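ABC transporter (Caldanaerobius, PDB 4G68) probably serves as the extracellular solute-binding component of an ABC transporter, capturing sugars released from xylan for import by this thermophilic bacterium. Local coordinates at residues D199-P202 and G203-Y207; G249-D252 and S253-G257. One frame throughout, in Å; residues are numbered along the deposited sequence.

In the fold
Both contacts are local and lie in series along the chain, their centres about 13 Å apart. Contact 1 is core: it spans the N-cap and opening turns of helix 201-215, its centre about 10 Å from the centre of the chain, and nearly all its touching residues are buried. Contact 2, about 21 Å out, is only partly buried; it lies in the loop between helices 233-248 and 260-268. The two meet where CE1 of Tyr206 packs 3.6 Å from CE1 of Phe251. Chemistry follows place: helical backbone bonds and an edge-to-face tryptophan pair in contact 1, a beta turn and an offset phenylalanine stack in contact 2.

Contact 1. Residues D199-P202 and G203-Y207; sequences DEWP and GMWYY
Trp201 and Trp205, one helical turn apart, point the same way and form the tightly packed side of this contact. The Trp201 six-membered ring turns its edge to the five-membered ring of Trp205 in an offset edge-to-face pair, planes at 75°, with CE3 of Trp201 4.0 Å from CD1 of Trp205. With chi1 at 74°, the Trp201 indole swings between its backbone N and carbonyl carbon, back over Pro202, whose CD lies 3.4 Å above the ring plane. Trp201 NE1 is hydrogen-bonded to Asp80, and Lys83 adds a cation-pi contact. On another side, the carbonyl O of Pro202 meets the ring edge of Tyr206, 3.5 Å from CD2; that ring packs edge-to-face with Phe276. The backbone joins the turn less evenly. Met204 N gives its main bond to Glu200 O, 3.2 Å away, and a weak one to Trp201 O; Trp205 N also reaches Trp201 O weakly, at 3.3 Å. The looser side is the partly exposed start, where the Glu200 side chain turns from the helix to touch Gln402 and Lys405 of helix 398-412. Glu200 occupies the N-cap position and Pro202 the first turn, where no backbone N-H is needed, an arrangement typical of the amino-terminal end of an alpha-helix, here helix 201-215 of a periplasmic-binding-protein fold.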
loop_
_atom_site.group_PDB
_atom_site.type_symbol
_atom_site.label_atom_id
_atom_site.label_comp_id
_atom_site.label_asym_id
_atom_site.label_seq_id
_atom_site.Cartn_x
_atom_site.Cartn_y
_atom_site.Cartn_z
ATOM N N ASP C 199 12.555 6.756 -0.409
ATOM C CA ASP C 199 11.378 7.301 -1.013
ATOM C C ASP C 199 10.356 7.641 0.054
ATOM O O ASP C 199 9.268 8.016 -0.273
ATOM C CB ASP C 199 10.849 6.336 -2.121
ATOM C CG ASP C 199 11.875 6.145 -3.273
ATOM O OD1 ASP C 199 12.329 7.173 -3.824
ATOM O OD2 ASP C 199 12.221 4.990 -3.664
ATOM N N GLU C 200 10.733 7.528 1.340
ATOM C CA GLU C 200 9.932 7.982 2.538
ATOM C C GLU C 200 8.606 7.295 2.859
ATOM O O GLU C 200 8.234 7.154 4.038
ATOM C CB GLU C 200 9.751 9.506 2.544
ATOM C CG GLU C 200 11.048 10.195 2.137
ATOM C CD GLU C 200 10.986 11.699 2.286
ATOM O OE1 GLU C 200 9.864 12.248 2.314
ATOM O OE2 GLU C 200 12.078 12.325 2.393
ATOM N N TRP C 201 7.859 6.928 1.814
ATOM C CA TRP C 201 6.625 6.241 2.051
ATOM C C TRP C 201 6.768 4.911 2.814
ATOM O O TRP C 201 6.000 4.675 3.687
ATOM C CB TRP C 201 5.699 6.184 0.812
ATOM C CG TRP C 201 6.164 5.239 -0.214
ATOM C CD1 TRP C 201 6.908 5.511 -1.364
ATOM C CD2 TRP C 201 6.008 3.796 -0.179
ATOM N NE1 TRP C 201 7.187 4.361 -2.038
ATOM C CE2 TRP C 201 6.669 3.287 -1.378
ATOM C CE3 TRP C 201 5.336 2.896 0.673
ATOM C CZ2 TRP C 201 6.718 1.925 -1.666
ATOM C CZ3 TRP C 201 5.389 1.556 0.370
ATOM C CH2 TRP C 201 6.056 1.077 -0.782
ATOM N N PRO C 202 7.769 4.079 2.534
ATOM C CA PRO C 202 7.759 2.813 3.299
ATOM C C PRO C 202 7.879 2.991 4.833
ATOM O O PRO C 202 7.171 2.315 5.563
ATOM C CB PRO C 202 8.937 2.041 2.718
ATOM C CG PRO C 202 9.200 2.660 1.399
ATOM C CD PRO C 202 8.900 4.123 1.591
ATOM N N GLY C 203 8.747 3.897 5.319
ATOM C CA GLY C 203 8.885 4.117 6.770
ATOM C C GLY C 203 7.697 4.805 7.390
ATOM O O GLY C 203 7.454 4.713 8.646
ATOM N N MET C 204 7.002 5.568 6.530
ATOM C CA MET C 204 5.818 6.297 6.892
ATOM C C MET C 204 4.758 5.261 7.379
ATOM O O MET C 204 4.199 5.451 8.394
ATOM C CB MET C 204 5.358 7.069 5.639
ATOM C CG MET C 204 4.495 8.269 5.886
ATOM S SD MET C 204 3.116 8.418 4.680
ATOM C CE MET C 204 2.416 6.750 4.876
ATOM N N TRP C 205 4.471 4.214 6.597
ATOM C CA TRP C 205 3.737 2.987 7.131
ATOM C C TRP C 205 3.923 2.593 8.623
ATOM O O TRP C 205 2.923 2.284 9.367
ATOM C CB TRP C 205 4.010 1.788 6.213
ATOM C CG TRP C 205 3.143 1.873 4.998
ATOM C CD1 TRP C 205 3.142 2.882 4.025
ATOM C CD2 TRP C 205 2.049 0.974 4.618
ATOM N NE1 TRP C 205 2.106 2.689 3.128
ATOM C CE2 TRP C 205 1.420 1.570 3.427
ATOM C CE3 TRP C 205 1.502 -0.176 5.160
ATOM C CZ2 TRP C 205 0.360 0.951 2.776
ATOM C CZ3 TRP C 205 0.448 -0.786 4.524
ATOM C CH2 TRP C 205 -0.134 -0.231 3.366
ATOM N N TYR C 206 5.190 2.555 9.059
ATOM C CA TYR C 206 5.530 2.246 10.427
ATOM C C TYR C 206 4.899 3.281 11.318
ATOM O O TYR C 206 4.199 2.903 12.279
ATOM C CB TYR C 206 7.074 2.242 10.619
ATOM C CG TYR C 206 7.834 1.093 10.044
ATOM C CD1 TYR C 206 8.682 0.353 10.870
ATOM C CD2 TYR C 206 7.837 0.806 8.669
ATOM C CE1 TYR C 206 9.418 -0.691 10.373
ATOM C CE2 TYR C 206 8.611 -0.236 8.150
ATOM C CZ TYR C 206 9.408 -0.964 9.021
ATOM O OH TYR C 206 10.172 -2.046 8.587
ATOM N N TYR C 207 5.109 4.574 11.000
ATOM C CA TYR C 207 4.598 5.641 11.894
ATOM C C TYR C 207 3.078 5.668 11.906
ATOM O O TYR C 207 2.455 5.678 12.957
ATOM C CB TYR C 207 5.103 7.076 11.473
ATOM C CG TYR C 207 4.420 8.071 12.329
ATOM C CD1 TYR C 207 4.953 8.425 13.570
ATOM C CD2 TYR C 207 3.167 8.570 11.980
ATOM C CE1 TYR C 207 4.251 9.299 14.420
ATOM C CE2 TYR C 207 2.449 9.396 12.817
ATOM C CZ TYR C 207 3.004 9.791 14.029
ATOM O OH TYR C 207 2.278 10.664 14.817
#

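Contact 2. Residues G249-D252 and S253-G257; sequences GAFD and SGFMG
Phe251 and Phe255 supply the aromatic part of this contact. Their rings form an offset stack, centroids 5.0 Å apart and planes inclined by 25°, in which the closest approach comes from an aliphatic carbon: CB of Phe251 sits over one face of the Phe255 ring, 3.5 Å from CG of Phe255. This is a CH-pi contact, with CB 18° off the ring normal. Phe255 places its ring there by turning CG between its own backbone N and carbonyl carbon (chi1 75°), back toward the preceding chain. CG of Met256 lies against the opposite face, toward the rim, so the ring is held between two aliphatic groups. The Phe251 ring in turn has CB of Ala250 over its centre, 3.7 Å above the plane.

Among backbone interactions, Phe255 N donates to Asp252 O over 3.2 Å, closing a type I beta turn from Asp252 to Phe255. The N-H comes from well above the carbonyl plane rather than along a lone pair. This turn links the Schellman motif at Gly249, which ends helix 233-248, to the 3-10 segment that runs to Gly257. The same Asp252 O meets the edge of the Phe255 ring, 3.1 Å from CD2. Replacing Phe255 by alanine is likely to leave CB of Phe251 without the ring face it rests on and to open a gap beside Leu195.

Of the polar side chains, Asp252 has OD1 hydrogen-bonded to Thr191 while OD2 lies near Glu266, a proximity of like charges that may raise the pKa of one of the two carboxyl groups. The backbone N of Asp252 is buried with no partner in the model, whereas Ser253 and Gly254 at the turn's corners are exposed to solvent.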
loop_
_atom_site.group_PDB
_atom_site.type_symbol
_atom_site.label_atom_id
_atom_site.label_comp_id
_atom_site.label_asym_id
_atom_site.label_seq_id
_atom_site.Cartn_x
_atom_site.Cartn_y
_atom_site.Cartn_z
ATOM N N GLY C 249 17.875 -0.270 17.407
ATOM C CA GLY C 249 18.714 -0.739 16.285
ATOM C C GLY C 249 17.920 -1.691 15.388
ATOM O O GLY C 249 18.461 -2.681 14.872
ATOM N N ALA C 250 16.626 -1.404 15.227
ATOM C CA ALA C 250 15.817 -2.115 14.223
ATOM C C ALA C 250 16.380 -2.091 12.784
ATOM O O ALA C 250 16.162 -3.035 12.039
ATOM C CB ALA C 250 14.390 -1.611 14.247
ATOM N N PHE C 251 17.109 -1.036 12.390
ATOM C CA PHE C 251 17.445 -0.831 10.964
ATOM C C PHE C 251 18.934 -0.867 10.681
ATOM O O PHE C 251 19.728 -0.409 11.499
ATOM C CB PHE C 251 16.758 0.444 10.389
ATOM C CG PHE C 251 15.282 0.570 10.820
ATOM C CD1 PHE C 251 14.281 -0.272 10.259
ATOM C CD2 PHE C 251 14.891 1.500 11.824
ATOM C CE1 PHE C 251 12.965 -0.199 10.716
ATOM C CE2 PHE C 251 13.579 1.576 12.256
ATOM C CZ PHE C 251 12.612 0.743 11.716
ATOM N N ASP C 252 19.320 -1.391 9.530
ATOM C CA ASP C 252 20.709 -1.328 9.087
ATOM C C ASP C 252 21.173 0.136 9.037
ATOM O O ASP C 252 20.374 1.034 8.791
ATOM C CB ASP C 252 20.871 -1.936 7.707
ATOM C CG ASP C 252 20.981 -3.464 7.733
ATOM O OD1 ASP C 252 21.679 -4.056 8.608
ATOM O OD2 ASP C 252 20.369 -4.087 6.832
ATOM N N SER C 253 22.458 0.373 9.260
ATOM C CA SER C 253 23.023 1.735 9.220
ATOM C C SER C 253 22.561 2.612 7.996
ATOM O O SER C 253 22.091 3.740 8.164
ATOM C CB SER C 253 24.567 1.666 9.337
ATOM O OG SER C 253 24.985 0.842 10.444
ATOM N N GLY C 254 22.669 2.091 6.781
ATOM C CA GLY C 254 22.286 2.877 5.585
ATOM C C GLY C 254 20.843 2.796 5.071
ATOM O O GLY C 254 20.565 3.083 3.870
ATOM N N PHE C 255 19.913 2.440 5.957
ATOM C CA PHE C 255 18.509 2.197 5.538
ATOM C C PHE C 255 17.894 3.411 4.840
ATOM O O PHE C 255 17.094 3.233 3.927
ATOM C CB PHE C 255 17.652 1.686 6.719
ATOM C CG PHE C 255 17.270 2.745 7.742
ATOM C CD1 PHE C 255 15.979 3.206 7.807
ATOM C CD2 PHE C 255 18.193 3.262 8.648
ATOM C CE1 PHE C 255 15.604 4.151 8.728
ATOM C CE2 PHE C 255 17.809 4.203 9.599
ATOM C CZ PHE C 255 16.529 4.662 9.620
ATOM N N MET C 256 18.292 4.638 5.247
ATOM C CA MET C 256 17.715 5.884 4.667
ATOM C C MET C 256 18.097 6.108 3.195
ATOM O O MET C 256 17.411 6.856 2.482
ATOM C CB MET C 256 17.956 7.145 5.529
ATOM C CG MET C 256 16.975 7.265 6.689
ATOM S SD MET C 256 17.284 8.506 7.953
ATOM C CE MET C 256 19.061 8.406 8.140
ATOM N N GLY C 257 19.151 5.428 2.741
ATOM C CA GLY C 257 19.609 5.489 1.339
ATOM C C GLY C 257 19.102 4.372 0.437
ATOM O O GLY C 257 19.462 4.308 -0.737
#